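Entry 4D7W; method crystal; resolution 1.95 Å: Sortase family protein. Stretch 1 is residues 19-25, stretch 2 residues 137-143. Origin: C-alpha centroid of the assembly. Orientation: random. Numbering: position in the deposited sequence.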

# COMPACT_ATOMS: atom_id res chain seq x y z
N ASP A 19 13.28 -18.55 2.66
CA ASP A 19 12.40 -18.00 1.62
C ASP A 19 11.96 -16.59 1.99
O ASP A 19 12.00 -15.69 1.13
N TYR A 20 11.52 -16.39 3.24
CA TYR A 20 11.15 -15.04 3.70
C TYR A 20 12.33 -14.10 3.52
O TYR A 20 12.18 -13.01 2.99
N LYS A 21 13.50 -14.55 3.97
CA LYS A 21 14.70 -13.71 3.95
C LYS A 21 15.06 -13.20 2.56
O LYS A 21 15.40 -12.03 2.39
N LYS A 22 15.01 -14.09 1.57
CA LYS A 22 15.31 -13.70 0.20
C LYS A 22 14.35 -12.61 -0.26
O LYS A 22 14.75 -11.55 -0.74
N ILE A 23 13.06 -12.86 -0.10
CA ILE A 23 12.05 -11.92 -0.57
C ILE A 23 12.08 -10.59 0.20
O ILE A 23 12.03 -9.50 -0.40
N ILE A 24 12.18 -10.65 1.52
CA ILE A 24 12.23 -9.42 2.30
C ILE A 24 13.48 -8.62 1.98
O ILE A 24 13.39 -7.40 1.76
N ASN A 25 14.64 -9.28 1.93
CA ASN A 25 15.90 -8.60 1.62
C ASN A 25 15.87 -7.90 0.25
O ASN A 25 16.30 -6.76 0.13
N ILE A 137 2.65 -8.62 5.53
CA ILE A 137 3.42 -9.03 4.36
C ILE A 137 4.27 -10.22 4.77
O ILE A 137 5.06 -10.13 5.70
N LEU A 138 4.05 -11.36 4.12
CA LEU A 138 4.66 -12.61 4.57
C LEU A 138 4.28 -12.88 6.03
O LEU A 138 3.10 -12.83 6.40
N ASN A 139 5.29 -13.13 6.86
CA ASN A 139 5.04 -13.40 8.27
C ASN A 139 5.17 -12.16 9.16
O ASN A 139 5.30 -12.27 10.38
N GLU A 140 5.15 -10.97 8.57
CA GLU A 140 5.45 -9.78 9.35
C GLU A 140 4.37 -8.71 9.31
O GLU A 140 3.56 -8.65 8.39
N THR A 141 4.38 -7.86 10.32
CA THR A 141 3.38 -6.82 10.47
C THR A 141 4.05 -5.46 10.42
O THR A 141 5.15 -5.27 10.98
N TYR A 142 3.42 -4.54 9.70
CA TYR A 142 3.89 -3.16 9.56
C TYR A 142 2.79 -2.21 9.98
O TYR A 142 1.71 -2.23 9.40
N THR A 143 3.05 -1.38 10.99
CA THR A 143 2.01 -0.53 11.54
C THR A 143 2.23 0.93 11.19
O THR A 143 3.35 1.44 11.27

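Residues 19-25 lie within a helix that runs beyond both ends of the stretch. Residues 137-143 begin with a type II' beta turn from Ile 137 to Glu 140 and go on as a strand. The turn is closed by two backbone hydrogen bonds, Ile 137 N to Glu 140 O and Glu 140 N to Ile 137 O, both 3.0 Å. It brings Leu 138 up to the helix, where the nearest CA atoms are those of Tyr 20 and Leu 138, 7.0 Å apart.

Tyr 20, Ile 23 and Ile 24 point toward the turn. Their spacing of one and three to four residues puts them on the same side of the helix. Lys 21 points away, and Asp 19, Lys 22 and Asn 25 make no contact.

Leu 138 is the centre of the packing. Its positive phi, 56°, belongs to the first corner of the II' turn, and its side chain points toward the helix. Chi1 is m and chi2 is t, an extended and common leucine rotamer. CD1 reaches the two isoleucines: it lies 4.0 Å from Ile 23 CG2 and 3.8 Å from Ile 24 CD1. Leu 138 CB lies 4.1 Å from Tyr 20 CD1, oblique to the ring.

Tyr 20, Ile 23 and Ile 24 all have chi1 m. This is the usual choice for isoleucine in a helix. For a helical tyrosine it is allowed but less common than t. Ile 23 has chi2 t. It meets Leu 138 through its CG2 branch, while its CD1 lies farther from that side chain. Ile 24 has chi2 near -55° (m), so its chain is bent at CG1. Its CD1 also meets two polar groups, Glu 140 OE1 at 3.8 Å and Tyr 142 OH at 4.0 Å. These are van der Waals contacts.

The Tyr 20 ring, with chi2 -38°, has Asn 139 OD1 over one face, 3.8 Å from CD2. Asn 139 adopts chi1 p and points toward the helix. The contact buries its OD1, which has no polar partner in the model. Tyr 20 OH is hydrogen-bonded elsewhere in the structure.

Glu 140 leaves its backbone sideways, but chi1 m and chi2 t carry its carboxylate nearer the helix. Tyr 142 points toward the helix with chi1 m and chi2 81°. Its OH comes to 3.2 Å from Glu 140 OE1, so two polar atoms of the same stretch meet beside Ile 24. Thr 141 and Thr 143 are out of reach.

No hydrogen bond joins the two stretches. The 330 Å² interface is held mainly by apolar packing around Leu 138.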

# COMPACT_ATOMS: atom_id res chain seq x y z
CB ASP A 19 11.18 -18.90 1.39
CG ASP A 19 11.50 -20.16 0.60
OD1 ASP A 19 12.18 -20.06 -0.44
OD2 ASP A 19 11.06 -21.26 1.03
CB TYR A 20 10.74 -15.01 5.18
CG TYR A 20 9.56 -15.86 5.56
CD1 TYR A 20 8.47 -16.00 4.71
CD2 TYR A 20 9.54 -16.54 6.77
CE1 TYR A 20 7.39 -16.80 5.06
CE2 TYR A 20 8.47 -17.35 7.14
CZ TYR A 20 7.39 -17.47 6.28
OH TYR A 20 6.32 -18.29 6.65
CB LYS A 21 15.90 -14.46 4.54
CG LYS A 21 16.01 -14.41 6.05
CD LYS A 21 17.28 -15.11 6.54
CE LYS A 21 17.21 -15.39 8.05
NZ LYS A 21 18.46 -16.02 8.57
CB LYS A 22 15.24 -14.91 -0.73
CG LYS A 22 15.49 -14.60 -2.19
CD LYS A 22 15.81 -15.87 -2.98
CE LYS A 22 15.54 -15.72 -4.48
NZ LYS A 22 14.09 -15.92 -4.82
CB ILE A 23 10.63 -12.55 -0.50
CG1 ILE A 23 10.58 -13.78 -1.41
CG2 ILE A 23 9.58 -11.53 -0.92
CD1 ILE A 23 9.36 -14.68 -1.23
CB ILE A 24 12.18 -9.70 3.82
CG1 ILE A 24 10.78 -10.11 4.24
CG2 ILE A 24 12.58 -8.47 4.62
CD1 ILE A 24 9.69 -9.10 3.85
CB ASN A 25 17.07 -9.59 1.67
CG ASN A 25 17.54 -9.85 3.09
OD1 ASN A 25 16.99 -9.29 4.03
ND2 ASN A 25 18.55 -10.72 3.24
CB ILE A 137 4.27 -7.86 3.82
CG1 ILE A 137 3.36 -6.75 3.26
CG2 ILE A 137 5.26 -8.34 2.77
CD1 ILE A 137 4.00 -5.41 3.23
CB LEU A 138 6.18 -12.56 4.38
CG LEU A 138 6.58 -12.31 2.92
CD1 LEU A 138 8.07 -12.33 2.74
CD2 LEU A 138 5.92 -13.33 2.01
CB ASN A 139 6.00 -14.48 8.77
CG ASN A 139 7.47 -14.03 8.72
OD1 ASN A 139 7.89 -13.32 7.79
ND2 ASN A 139 8.25 -14.43 9.72
CB GLU A 140 6.77 -9.18 8.88
CG GLU A 140 7.97 -9.88 9.54
CD GLU A 140 9.22 -9.81 8.71
OE1 GLU A 140 9.14 -9.31 7.57
OE2 GLU A 140 10.28 -10.26 9.19
CB THR A 141 2.61 -6.98 11.77
OG1 THR A 141 1.78 -8.14 11.67
CG2 THR A 141 1.72 -5.78 12.02
CB TYR A 142 4.31 -2.87 8.11
CG TYR A 142 5.39 -3.80 7.65
CD1 TYR A 142 5.08 -5.09 7.20
CD2 TYR A 142 6.73 -3.43 7.71
CE1 TYR A 142 6.07 -5.98 6.83
CE2 TYR A 142 7.73 -4.30 7.31
CZ TYR A 142 7.39 -5.57 6.87
OH TYR A 142 8.37 -6.43 6.48
CB THR A 143 1.95 -0.66 13.06
OG1 THR A 143 1.96 -2.05 13.40
CG2 THR A 143 0.70 0.04 13.61